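3-polyprenyl-4-hydroxybenzoate decarboxylase and related decarboxylases (Pelotomaculum thermopropionicum, PDB 6H6X) binds prenylated FMN with manganese and potassium and probably catalyses the reversible decarboxylation of aromatic acids such as 2,5-furandicarboxylic acid. Local coordinates at residues 62-67 against 303-308; 120-125 against 130-135; 150-155 against 257-262; 292-297 against 324-329. The protein carries 8 engineered substitutions. All blocks are in the same frame, centred on the assembly; numbering follows the deposited sequence.

How the interactions relate
Interactions 2 and 3 lie side by side in one antiparallel sheet, their centres about 6 Å apart; the strands 130-139 and 146-157 are neighbours there, with Ile131 N about 2.9 Å from Leu153 O. Interaction 3 touches the prenylated flavin directly, and interaction 2 contributes Thr132 to its pocket. Interaction 4, centred about 14 Å from interaction 3, meets it where Tyr260 packs on His296, whose ring also touches the cofactor. Interaction 1 is more remote, with the Glu305 side chain about 14 Å from the flavin. It shares helix 294-315 with interaction 4, and Glu305 OE2 lies 2.9 Å from Leu324 N, joining the two.

Interaction 1: 62-67 against 303-308; sequences GDRELF and AREAVL
Arg64 and Glu305 are the pair that meets across this contact, and the attraction between them is electrostatic. NH1 of Arg64 lies 3.6 Å from OE2 of Glu305, a long salt bridge with no hydrogen bond assigned to it. The two flat groups are nearly parallel, 14° apart, with OE2 at the edge of the guanidinium and near its plane, whereas the side chains themselves cross at about a right angle. Together they bridge the gap between segments 62-67 and 303-308, whose nearest CA atoms, those of Arg64 and Glu305, are 11.6 Å apart: Arg64 by a chain bent at chi2 and chi3, Glu305 by one extended beyond CG. Arg64 was modelled in two conformations, which makes the pairing doubtful in detail.

Hydrogen bonds order the backbone on each side. Asp63 is the N-cap of helix 64-70: its OD1 accepts from Leu66 N at 2.8 Å with an N-H...O angle of 167°, the nitrogen lying almost in line with the carboxylate C-O bond. Within helix 294-315, Leu308 N donates to Arg304 O at 2.9 Å.

Apolar packing comes from outside the pair, where Phe67 lies against Leu298 and Ile302 of helix 294-315. Arg64 and Glu305 also each make van der Waals contact with His323.

The stronger polar partner of Glu305 OE2 is Leu324 N, a hydrogen bond that holds OE2 whether or not Arg64 is close. The chemistry therefore implies a carboxylate held by the backbone of strand 319-324, with the arginine of helix 64-70 adding a weaker and probably mobile charge.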
# COMPACT_ATOMS: atom_id res chain seq x y z
N GLY B 62 1.98 11.70 -13.59
CA GLY B 62 2.21 10.49 -12.84
C GLY B 62 1.19 10.20 -11.77
O GLY B 62 1.47 9.41 -10.88
N ASP B 63 0.03 10.84 -11.86
CA ASP B 63 -1.06 10.63 -10.95
C ASP B 63 -2.33 11.08 -11.63
O ASP B 63 -2.28 11.79 -12.65
CB ASP B 63 -0.82 11.34 -9.62
CG ASP B 63 -0.86 12.89 -9.72
OD1 ASP B 63 -1.81 13.46 -10.33
OD2 ASP B 63 0.06 13.52 -9.14
N ARG B 64 -3.45 10.66 -11.10
CA ARG B 64 -4.74 10.94 -11.72
C ARG B 64 -5.16 12.42 -11.70
O ARG B 64 -5.92 12.84 -12.57
CB ARG B 64 -5.77 10.02 -11.10
CG ARG B 64 -5.67 8.67 -11.71
CD ARG B 64 -5.94 7.68 -10.61
NE ARG B 64 -4.74 7.02 -10.06
CZ ARG B 64 -4.42 5.79 -10.40
NH1 ARG B 64 -5.19 5.21 -11.30
NH2 ARG B 64 -3.37 5.16 -9.88
N GLU B 65 -4.66 13.19 -10.73
CA GLU B 65 -4.93 14.64 -10.66
C GLU B 65 -4.35 15.37 -11.90
O GLU B 65 -5.08 16.08 -12.58
CB GLU B 65 -4.41 15.24 -9.34
N LEU B 66 -3.09 15.07 -12.26
CA LEU B 66 -2.48 15.63 -13.46
C LEU B 66 -3.12 15.19 -14.73
O LEU B 66 -3.35 16.01 -15.59
CB LEU B 66 -0.99 15.39 -13.49
CG LEU B 66 -0.31 16.16 -12.36
CD1 LEU B 66 1.15 15.81 -12.31
CD2 LEU B 66 -0.49 17.66 -12.53
N PHE B 67 -3.50 13.92 -14.88
CA PHE B 67 -4.19 13.56 -16.11
C PHE B 67 -5.55 14.22 -16.20
O PHE B 67 -6.01 14.53 -17.29
CB PHE B 67 -4.32 12.04 -16.28
CG PHE B 67 -3.06 11.38 -16.78
CD1 PHE B 67 -2.76 11.41 -18.13
CD2 PHE B 67 -2.22 10.74 -15.93
CE1 PHE B 67 -1.60 10.81 -18.61
CE2 PHE B 67 -1.06 10.12 -16.41
CZ PHE B 67 -0.75 10.15 -17.74
N ALA B 303 -7.19 4.99 -19.85
CA ALA B 303 -7.96 4.56 -21.02
C ALA B 303 -8.71 3.26 -20.79
O ALA B 303 -9.90 3.14 -21.16
CB ALA B 303 -7.07 4.43 -22.24
N ARG B 304 -8.05 2.29 -20.18
CA ARG B 304 -8.73 0.99 -19.89
C ARG B 304 -9.80 1.20 -18.80
O ARG B 304 -10.82 0.61 -18.85
CB ARG B 304 -7.76 -0.11 -19.56
CG ARG B 304 -6.81 -0.50 -20.73
CD ARG B 304 -5.81 -1.64 -20.45
NE ARG B 304 -4.74 -1.26 -19.57
CZ ARG B 304 -3.56 -0.70 -19.95
NH1 ARG B 304 -3.33 -0.43 -21.21
NH2 ARG B 304 -2.61 -0.39 -19.05
N GLU B 305 -9.55 2.05 -17.82
CA GLU B 305 -10.55 2.34 -16.80
C GLU B 305 -11.82 2.97 -17.38
O GLU B 305 -12.91 2.64 -16.97
CB GLU B 305 -10.00 3.23 -15.72
CG GLU B 305 -9.11 2.55 -14.71
CD GLU B 305 -8.47 3.51 -13.70
OE1 GLU B 305 -8.80 4.73 -13.68
OE2 GLU B 305 -7.65 3.06 -12.86
N ALA B 306 -11.69 3.86 -18.35
CA ALA B 306 -12.88 4.48 -18.97
C ALA B 306 -13.76 3.44 -19.61
O ALA B 306 -14.96 3.49 -19.46
CB ALA B 306 -12.48 5.50 -20.00
N VAL B 307 -13.16 2.53 -20.34
CA VAL B 307 -13.86 1.41 -20.95
C VAL B 307 -14.44 0.46 -19.93
O VAL B 307 -15.56 0.02 -20.10
CB VAL B 307 -12.95 0.62 -21.92
CG1 VAL B 307 -13.54 -0.74 -22.31
CG2 VAL B 307 -12.69 1.47 -23.17
N LEU B 308 -13.68 0.15 -18.87
CA LEU B 308 -14.15 -0.68 -17.81
C LEU B 308 -15.40 -0.08 -17.09
O LEU B 308 -16.37 -0.81 -16.80
CB LEU B 308 -13.04 -0.96 -16.81
CG LEU B 308 -13.42 -1.66 -15.49
CD1 LEU B 308 -13.79 -3.11 -15.81
CD2 LEU B 308 -12.24 -1.63 -14.50

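Interaction 2: 120-125 against 130-135; sequences PTHHAG and YITAAI
His122 turns the edge of its ring toward strand 130-139: CE1 lies 3.5 Å from Tyr130 O, with that oxygen in the ring plane. The same CE1 is 3.8 Å from Thr132 CG2, which approaches obliquely as the histidine and threonine side chains point at each other from opposite directions. One ring face is covered from within its own segment by Pro120 CB, 3.7 Å above the plane and offset toward the rim. With CG beside the backbone N, chi1 -67° brings CE1 to the strand while Pro120 covers that face.

Two residues before His122, Pro120 O accepts from Tyr130 N at 3.1 Å, with an N-H...O angle of 157°, a bond that ties the two backbones together. The polar tips are satisfied further out: His122 NE2 bonds to Thr288 OG1, Thr132 OG1 to Ile289 O, and Tyr130 OH to Glu254. His122 ND1, by contrast, is buried without a partner.

The loop 120-125 is thereby folded back on strand 130-139 of the antiparallel sheet of the Rift-related, FMN-binding domain. Thr132, touched by His122, is itself part of the prenylated-flavin pocket.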
# COMPACT_ATOMS: atom_id res chain seq x y z
N PRO B 120 17.43 7.60 -24.67
CA PRO B 120 17.98 6.85 -23.55
C PRO B 120 18.03 5.36 -23.71
O PRO B 120 17.31 4.80 -24.53
CB PRO B 120 17.01 7.17 -22.40
CG PRO B 120 16.17 8.32 -22.87
CD PRO B 120 16.09 8.11 -24.34
N THR B 121 18.87 4.74 -22.90
CA THR B 121 18.85 3.29 -22.67
C THR B 121 18.28 3.13 -21.26
O THR B 121 18.76 3.76 -20.31
CB THR B 121 20.27 2.71 -22.84
OG1 THR B 121 20.78 3.14 -24.11
CG2 THR B 121 20.27 1.24 -22.83
N HIS B 122 17.19 2.37 -21.12
CA HIS B 122 16.39 2.48 -19.90
C HIS B 122 16.77 1.46 -18.79
O HIS B 122 17.11 1.84 -17.67
CB HIS B 122 14.91 2.42 -20.25
CG HIS B 122 14.43 3.59 -21.04
ND1 HIS B 122 14.46 3.63 -22.42
CD2 HIS B 122 13.97 4.80 -20.64
CE1 HIS B 122 14.01 4.81 -22.83
NE2 HIS B 122 13.71 5.53 -21.77
N HIS B 123 16.65 0.17 -19.11
CA HIS B 123 16.89 -0.92 -18.16
C HIS B 123 18.06 -1.80 -18.61
O HIS B 123 18.37 -1.85 -19.78
CB HIS B 123 15.61 -1.75 -18.04
CG HIS B 123 14.49 -1.00 -17.35
ND1 HIS B 123 13.49 -0.37 -18.05
CD2 HIS B 123 14.25 -0.75 -16.04
CE1 HIS B 123 12.64 0.18 -17.20
NE2 HIS B 123 13.09 -0.01 -15.97
N ALA B 124 18.66 -2.50 -17.64
CA ALA B 124 19.85 -3.38 -17.80
C ALA B 124 19.79 -4.32 -18.98
O ALA B 124 20.68 -4.32 -19.81
CB ALA B 124 20.06 -4.21 -16.53
N GLY B 125 18.74 -5.12 -19.06
CA GLY B 125 18.60 -6.05 -20.19
C GLY B 125 18.27 -5.49 -21.58
O GLY B 125 18.11 -6.27 -22.51
N TYR B 130 16.07 3.14 -26.85
CA TYR B 130 14.69 2.98 -27.31
C TYR B 130 13.95 4.28 -27.28
O TYR B 130 14.07 5.05 -26.33
CB TYR B 130 13.94 2.00 -26.43
CG TYR B 130 13.99 0.59 -26.92
CD1 TYR B 130 15.06 -0.21 -26.62
CD2 TYR B 130 12.95 0.04 -27.64
CE1 TYR B 130 15.13 -1.53 -27.05
CE2 TYR B 130 13.00 -1.26 -28.07
CZ TYR B 130 14.12 -2.03 -27.76
OH TYR B 130 14.20 -3.33 -28.15
N ILE B 131 13.18 4.52 -28.34
CA ILE B 131 12.22 5.63 -28.39
C ILE B 131 10.94 5.06 -27.79
O ILE B 131 10.41 4.11 -28.33
CB ILE B 131 11.98 6.10 -29.84
CG1 ILE B 131 13.30 6.62 -30.44
CG2 ILE B 131 10.89 7.16 -29.91
CD1 ILE B 131 13.19 7.00 -31.90
N THR B 132 10.48 5.63 -26.68
CA THR B 132 9.35 5.09 -25.93
C THR B 132 8.14 6.01 -25.87
O THR B 132 7.13 5.58 -25.37
CB THR B 132 9.74 4.77 -24.50
OG1 THR B 132 10.33 5.93 -23.91
CG2 THR B 132 10.78 3.66 -24.49
N ALA B 133 8.24 7.25 -26.35
CA ALA B 133 7.14 8.20 -26.22
C ALA B 133 6.63 8.80 -27.52
O ALA B 133 6.06 9.89 -27.53
CB ALA B 133 7.53 9.30 -25.26
N ALA B 134 6.81 8.08 -28.60
CA ALA B 134 6.44 8.56 -29.91
C ALA B 134 5.07 8.04 -30.22
O ALA B 134 4.83 6.85 -30.14
CB ALA B 134 7.40 8.06 -30.98
N ILE B 135 4.16 8.95 -30.61
CA ILE B 135 2.92 8.53 -31.23
C ILE B 135 3.18 8.21 -32.70
O ILE B 135 3.88 8.93 -33.39
CB ILE B 135 1.78 9.54 -31.04
CG1 ILE B 135 2.02 10.87 -31.77
CG2 ILE B 135 1.53 9.76 -29.57
CD1 ILE B 135 0.79 11.80 -31.71

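Interaction 3: 150-155 against 257-262; sequences IHRLQV and FGEYPR. With 4LU (1-deoxy-5-O-phosphono-1-(3,3,4,5-tetramethyl-9,11-dioxo-2,3,8,9,10,11-hexahydro-7H-quinolino[1,8-fg]pteridin-12-ium-7-y l)-D-ribitol), chain I.
Arg152, which meets both Phe257 and Glu259 across the contact, also holds the flavin: its backbone N donates to O4 of the cofactor at 2.9 Å in a nearly straight bond. The polar bond joining the segments runs from Arg152 NH1 to Glu259 OE1, 3.2 Å long and part of a salt bridge. It is bent, with an N-H...O angle of 142°; OE1 is approached on its anti side, and the guanidinium and carboxylate planes are turned 46° apart. OE1 is also pressed against the cofactor, 3.0 Å from C1, the prenyl-derived carbon bonded to flavin N5. The other oxygen, OE2, accepts from Tyr260 N at 3.0 Å through its anti lone pair, and this bond holds the carboxylate at the start of the type I turn from Glu259 to Arg262.

Arg152 runs over a face of Phe257. It has CG between the backbone N and the carbonyl carbon (chi1 75°) and is then extended, with CD 3.3 Å from Phe257 CD2. Further along, Phe257 CB sits 3.6 Å above the guanidinium plane, toward its rim. The side chains slide past each other in opposite directions, a tight fit.

A second backbone bond to the cofactor comes from Ile150 N, which donates to the ribityl O2' at 3.1 Å. The Ile150 side chain adds a van der Waals contact, CG2 to ring carbon C7 at 3.7 Å.

NH2 of Arg152 forms a second salt bridge, to Glu254. The series Glu254, Arg152 and Glu259 beside the prenyl ring is consistent with the Glu-Arg-Glu network of the UbiD active site.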
# COMPACT_ATOMS: atom_id res chain seq x y z
N ILE B 150 1.15 3.85 -29.80
CA ILE B 150 2.51 4.03 -29.32
C ILE B 150 3.21 2.67 -29.34
O ILE B 150 2.71 1.71 -28.76
CB ILE B 150 2.54 4.61 -27.88
CG1 ILE B 150 1.99 6.02 -27.90
CG2 ILE B 150 3.97 4.59 -27.31
CD1 ILE B 150 2.00 6.69 -26.52
N HIS B 151 4.37 2.64 -29.97
CA HIS B 151 5.21 1.42 -30.13
C HIS B 151 6.62 1.74 -29.68
O HIS B 151 7.13 2.86 -29.94
CB HIS B 151 5.21 0.94 -31.59
CG HIS B 151 3.83 0.70 -32.11
ND1 HIS B 151 3.23 -0.54 -32.07
CD2 HIS B 151 2.88 1.56 -32.54
CE1 HIS B 151 1.98 -0.44 -32.50
NE2 HIS B 151 1.74 0.83 -32.77
N ARG B 152 7.24 0.81 -28.97
CA ARG B 152 8.67 0.93 -28.72
C ARG B 152 9.43 0.81 -30.05
O ARG B 152 9.06 0.02 -30.91
CB ARG B 152 9.13 -0.09 -27.70
CG ARG B 152 9.25 -1.51 -28.21
CD ARG B 152 9.55 -2.47 -27.07
NE ARG B 152 9.93 -3.78 -27.59
CZ ARG B 152 9.64 -4.96 -27.05
NH1 ARG B 152 8.92 -5.09 -25.92
NH2 ARG B 152 10.07 -6.05 -27.67
N LEU B 153 10.44 1.64 -30.20
CA LEU B 153 11.25 1.67 -31.39
C LEU B 153 12.72 1.52 -30.97
O LEU B 153 13.26 2.35 -30.23
CB LEU B 153 11.03 2.98 -32.12
CG LEU B 153 9.58 3.18 -32.53
CD1 LEU B 153 9.22 4.62 -32.57
CD2 LEU B 153 9.36 2.54 -33.87
N GLN B 154 13.35 0.44 -31.38
CA GLN B 154 14.77 0.22 -31.10
C GLN B 154 15.59 0.98 -32.13
O GLN B 154 15.37 0.83 -33.33
CB GLN B 154 15.12 -1.28 -31.14
CG GLN B 154 16.52 -1.58 -30.57
CD GLN B 154 16.94 -3.03 -30.72
OE1 GLN B 154 16.11 -3.94 -30.80
NE2 GLN B 154 18.26 -3.24 -30.72
N VAL B 155 16.53 1.78 -31.68
CA VAL B 155 17.43 2.45 -32.60
C VAL B 155 18.47 1.43 -33.03
O VAL B 155 19.29 1.01 -32.22
CB VAL B 155 18.08 3.67 -31.95
CG1 VAL B 155 18.99 4.41 -32.94
CG2 VAL B 155 17.01 4.59 -31.41
N PHE B 257 13.69 -6.06 -24.26
CA PHE B 257 13.33 -4.75 -23.70
C PHE B 257 12.58 -4.89 -22.38
O PHE B 257 11.65 -5.68 -22.29
CB PHE B 257 12.46 -4.03 -24.76
CG PHE B 257 11.98 -2.66 -24.38
CD1 PHE B 257 12.84 -1.58 -24.43
CD2 PHE B 257 10.66 -2.45 -23.98
CE1 PHE B 257 12.40 -0.31 -24.09
CE2 PHE B 257 10.22 -1.17 -23.68
CZ PHE B 257 11.09 -0.11 -23.73
N GLY B 258 12.96 -4.10 -21.38
CA GLY B 258 12.14 -4.01 -20.14
C GLY B 258 10.72 -3.40 -20.36
O GLY B 258 10.59 -2.26 -20.83
N GLU B 259 9.66 -4.14 -20.00
CA GLU B 259 8.25 -3.79 -20.33
C GLU B 259 7.39 -3.43 -19.09
O GLU B 259 7.88 -3.51 -17.97
CB GLU B 259 7.61 -4.94 -21.14
CG GLU B 259 7.60 -4.72 -22.66
CD GLU B 259 6.72 -3.54 -23.15
OE1 GLU B 259 6.65 -3.44 -24.41
OE2 GLU B 259 6.12 -2.74 -22.34
N TYR B 260 6.11 -3.06 -19.33
CA TYR B 260 5.09 -2.66 -18.27
C TYR B 260 4.94 -3.56 -17.01
O TYR B 260 4.82 -3.02 -15.88
CB TYR B 260 3.65 -2.40 -18.86
CG TYR B 260 3.02 -3.60 -19.54
CD1 TYR B 260 2.30 -4.58 -18.80
CD2 TYR B 260 3.18 -3.80 -20.94
CE1 TYR B 260 1.76 -5.70 -19.45
CE2 TYR B 260 2.65 -4.92 -21.58
CZ TYR B 260 1.94 -5.86 -20.84
OH TYR B 260 1.42 -6.94 -21.51
N PRO B 261 4.93 -4.92 -17.20
CA PRO B 261 4.76 -5.74 -15.99
C PRO B 261 6.05 -5.94 -15.17
O PRO B 261 6.03 -6.76 -14.27
CB PRO B 261 4.18 -7.07 -16.53
CG PRO B 261 4.65 -7.14 -17.97
CD PRO B 261 5.27 -5.79 -18.36
N ARG B 262 7.15 -5.21 -15.48
CA ARG B 262 8.46 -5.31 -14.79
C ARG B 262 9.18 -6.65 -15.14
O ARG B 262 9.93 -7.22 -14.32
CB ARG B 262 8.37 -5.06 -13.25
CG ARG B 262 7.69 -3.75 -12.82
CD ARG B 262 7.34 -3.62 -11.32
NE ARG B 262 6.00 -2.97 -11.12
CZ ARG B 262 5.42 -2.63 -9.96
NH1 ARG B 262 6.05 -2.82 -8.77
NH2 ARG B 262 4.19 -2.07 -9.98
C9 4LU I . 1.76 2.00 -25.06
C8 4LU I . 2.46 2.95 -24.26
C7 4LU I . 3.84 2.88 -24.04
C10 4LU I . 2.43 -0.94 -27.31
C6 4LU I . 4.56 1.61 -24.48
N3 4LU I . 3.85 -2.26 -29.32
C2 4LU I . 2.48 -2.23 -29.34
C13 4LU I . 7.01 2.01 -23.36
C5 4LU I . 6.08 1.35 -24.36
C1 4LU I . 5.71 -0.83 -25.45
O2 4LU I . 1.86 -2.81 -30.29
N1 4LU I . 1.79 -1.57 -28.37
C4 4LU I . 4.58 -1.66 -28.33
O4 4LU I . 5.84 -1.69 -28.35
C4A 4LU I . 3.85 -0.94 -27.22
N5 4LU I . 4.52 -0.25 -26.17
C3 4LU I . 6.58 0.08 -24.97
C12 4LU I . 6.57 2.19 -25.58
C5A 4LU I . 3.84 0.76 -25.44
C7M 4LU I . 4.54 3.91 -23.16
C8M 4LU I . 1.61 4.07 -23.72
C9A 4LU I . 2.37 0.87 -25.64
N10 4LU I . 1.71 -0.22 -26.32
C1' 4LU I . 0.25 -0.29 -26.41
C2' 4LU I . -0.43 0.44 -27.59
O2' 4LU I . 0.10 1.75 -27.84
C3' 4LU I . -1.90 0.60 -27.25
O3' 4LU I . -2.43 -0.66 -26.83
C4' 4LU I . -2.70 1.20 -28.41
O4' 4LU I . -3.98 1.79 -28.02
C5' 4LU I . -3.01 0.25 -29.55
O5' 4LU I . -3.75 1.12 -30.43
P 4LU I . -4.72 0.58 -31.62
O2P 4LU I . -5.13 1.80 -32.46
O3P 4LU I . -3.83 -0.37 -32.48
O1P 4LU I . -5.90 -0.06 -30.89

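Interaction 4: 292-297 against 324-329; sequences ASREHL and LTPGGS. With 4LU (1-deoxy-5-O-phosphono-1-(3,3,4,5-tetramethyl-9,11-dioxo-2,3,8,9,10,11-hexahydro-7H-quinolino[1,8-fg]pteridin-12-ium-7-y l)-D-ribitol), chain I.
The guanidinium of Arg294 has Pro326 CB over the centre of one face, 3.6 Å above its plane; the proline presents its CB-CG edge to that face, without hydrogen bonding. The second flat group, the His296 ring, meets the cofactor: methyl carbon C13 of the prenylated flavin lies 3.9 Å above one face, toward the rim, and His296 CD2 is 3.2 Å from flavin C7M. At the ring edge Ala292 N donates to ND1 at 2.9 Å, lying 1° from the ring plane, which fixes the rotation of the imidazole.

Leu297 brings its two methyls to the 324-329 loop. CD1 approaches Pro326 O at 3.9 Å, and CD2 approaches Ser329 O at 3.8 Å. Ser293 is the N-cap of helix 294-315, its OG accepting from His296 N at 3.2 Å and an N-H...O angle of 166°.

The polar end of Arg294 is committed to another chain: NH2 forms a salt bridge with Glu376 of the second subunit, which also packs on Pro326. The contact itself is thus purely van der Waals, an apolar bed under an arginine whose charge serves the dimer interface, while the same helix start presents an imidazole to the cofactor.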
# COMPACT_ATOMS: atom_id res chain seq x y z
N ALA B 292 7.21 0.90 -17.16
CA ALA B 292 6.63 0.65 -15.86
C ALA B 292 6.61 1.79 -14.83
O ALA B 292 6.33 1.56 -13.65
CB ALA B 292 7.28 -0.60 -15.25
N SER B 293 6.86 3.03 -15.24
CA SER B 293 6.62 4.20 -14.40
C SER B 293 5.11 4.47 -14.30
O SER B 293 4.31 3.92 -15.04
CB SER B 293 7.30 5.45 -15.00
OG SER B 293 6.72 5.78 -16.24
N ARG B 294 4.74 5.33 -13.38
CA ARG B 294 3.35 5.79 -13.22
C ARG B 294 2.82 6.42 -14.47
O ARG B 294 1.68 6.19 -14.84
CB ARG B 294 3.22 6.74 -12.03
CG ARG B 294 3.35 6.06 -10.65
CD ARG B 294 2.26 5.04 -10.51
NE ARG B 294 2.04 4.66 -9.11
CZ ARG B 294 2.55 3.59 -8.51
NH1 ARG B 294 3.36 2.68 -9.15
NH2 ARG B 294 2.19 3.39 -7.25
N GLU B 295 3.68 7.16 -15.17
CA GLU B 295 3.31 7.76 -16.43
C GLU B 295 2.97 6.68 -17.47
O GLU B 295 1.97 6.79 -18.18
CB GLU B 295 4.46 8.66 -16.91
CG GLU B 295 4.29 9.38 -18.24
CD GLU B 295 5.57 10.18 -18.69
OE1 GLU B 295 6.75 9.79 -18.39
OE2 GLU B 295 5.38 11.22 -19.39
N HIS B 296 3.81 5.66 -17.57
CA HIS B 296 3.54 4.57 -18.48
C HIS B 296 2.25 3.85 -18.10
O HIS B 296 1.38 3.68 -18.93
CB HIS B 296 4.70 3.58 -18.49
CG HIS B 296 4.54 2.45 -19.44
ND1 HIS B 296 5.26 1.29 -19.32
CD2 HIS B 296 3.72 2.27 -20.50
CE1 HIS B 296 4.96 0.47 -20.31
NE2 HIS B 296 4.01 1.04 -21.03
N LEU B 297 2.15 3.46 -16.83
CA LEU B 297 0.99 2.70 -16.35
C LEU B 297 -0.33 3.48 -16.48
O LEU B 297 -1.32 2.93 -16.99
CB LEU B 297 1.23 2.23 -14.90
CG LEU B 297 2.39 1.23 -14.71
CD1 LEU B 297 2.44 0.74 -13.30
CD2 LEU B 297 2.37 0.09 -15.74
N LEU B 324 -8.10 0.29 -11.99
CA LEU B 324 -7.06 -0.68 -12.31
C LEU B 324 -5.81 -0.34 -11.53
O LEU B 324 -5.19 0.67 -11.78
CB LEU B 324 -6.79 -0.71 -13.81
CG LEU B 324 -7.96 -1.18 -14.63
CD1 LEU B 324 -7.77 -0.92 -16.12
CD2 LEU B 324 -8.22 -2.67 -14.39
N THR B 325 -5.46 -1.18 -10.55
CA THR B 325 -4.39 -0.86 -9.60
C THR B 325 -2.97 -0.92 -10.21
O THR B 325 -2.70 -1.69 -11.12
CB THR B 325 -4.35 -1.87 -8.41
OG1 THR B 325 -3.95 -3.19 -8.89
CG2 THR B 325 -5.68 -1.91 -7.68
N PRO B 326 -2.06 -0.12 -9.67
CA PRO B 326 -0.68 -0.13 -10.17
C PRO B 326 0.07 -1.44 -9.98
O PRO B 326 0.84 -1.82 -10.87
CB PRO B 326 0.02 0.99 -9.38
CG PRO B 326 -1.02 1.60 -8.46
CD PRO B 326 -2.36 1.05 -8.81
N GLY B 327 -0.14 -2.09 -8.84
CA GLY B 327 0.29 -3.45 -8.59
C GLY B 327 0.03 -4.43 -9.72
O GLY B 327 0.89 -5.25 -10.04
N GLY B 328 -1.12 -4.28 -10.36
CA GLY B 328 -1.51 -5.06 -11.53
C GLY B 328 -1.15 -4.50 -12.84
O GLY B 328 -1.70 -4.92 -13.88
N SER B 329 -0.25 -3.51 -12.84
CA SER B 329 0.16 -2.79 -14.08
C SER B 329 -0.95 -2.03 -14.78
O SER B 329 -0.91 -1.83 -16.00
CB SER B 329 0.96 -3.69 -15.02
OG SER B 329 1.95 -4.39 -14.20
C9 4LU I . 1.76 2.00 -25.06
C8 4LU I . 2.46 2.95 -24.26
C7 4LU I . 3.84 2.88 -24.04
C10 4LU I . 2.43 -0.94 -27.31
C6 4LU I . 4.56 1.61 -24.48
N3 4LU I . 3.85 -2.26 -29.32
C2 4LU I . 2.48 -2.23 -29.34
C13 4LU I . 7.01 2.01 -23.36
C5 4LU I . 6.08 1.35 -24.36
C1 4LU I . 5.71 -0.83 -25.45
O2 4LU I . 1.86 -2.81 -30.29
N1 4LU I . 1.79 -1.57 -28.37
C4 4LU I . 4.58 -1.66 -28.33
O4 4LU I . 5.84 -1.69 -28.35
C4A 4LU I . 3.85 -0.94 -27.22
N5 4LU I . 4.52 -0.25 -26.17
C3 4LU I . 6.58 0.08 -24.97
C12 4LU I . 6.57 2.19 -25.58
C5A 4LU I . 3.84 0.76 -25.44
C7M 4LU I . 4.54 3.91 -23.16
C8M 4LU I . 1.61 4.07 -23.72
C9A 4LU I . 2.37 0.87 -25.64
N10 4LU I . 1.71 -0.22 -26.32
C1' 4LU I . 0.25 -0.29 -26.41
C2' 4LU I . -0.43 0.44 -27.59
O2' 4LU I . 0.10 1.75 -27.84
C3' 4LU I . -1.90 0.60 -27.25
O3' 4LU I . -2.43 -0.66 -26.83
C4' 4LU I . -2.70 1.20 -28.41
O4' 4LU I . -3.98 1.79 -28.02
C5' 4LU I . -3.01 0.25 -29.55
O5' 4LU I . -3.75 1.12 -30.43
P 4LU I . -4.72 0.58 -31.62
O2P 4LU I . -5.13 1.80 -32.46
O3P 4LU I . -3.83 -0.37 -32.48
O1P 4LU I . -5.90 -0.06 -30.89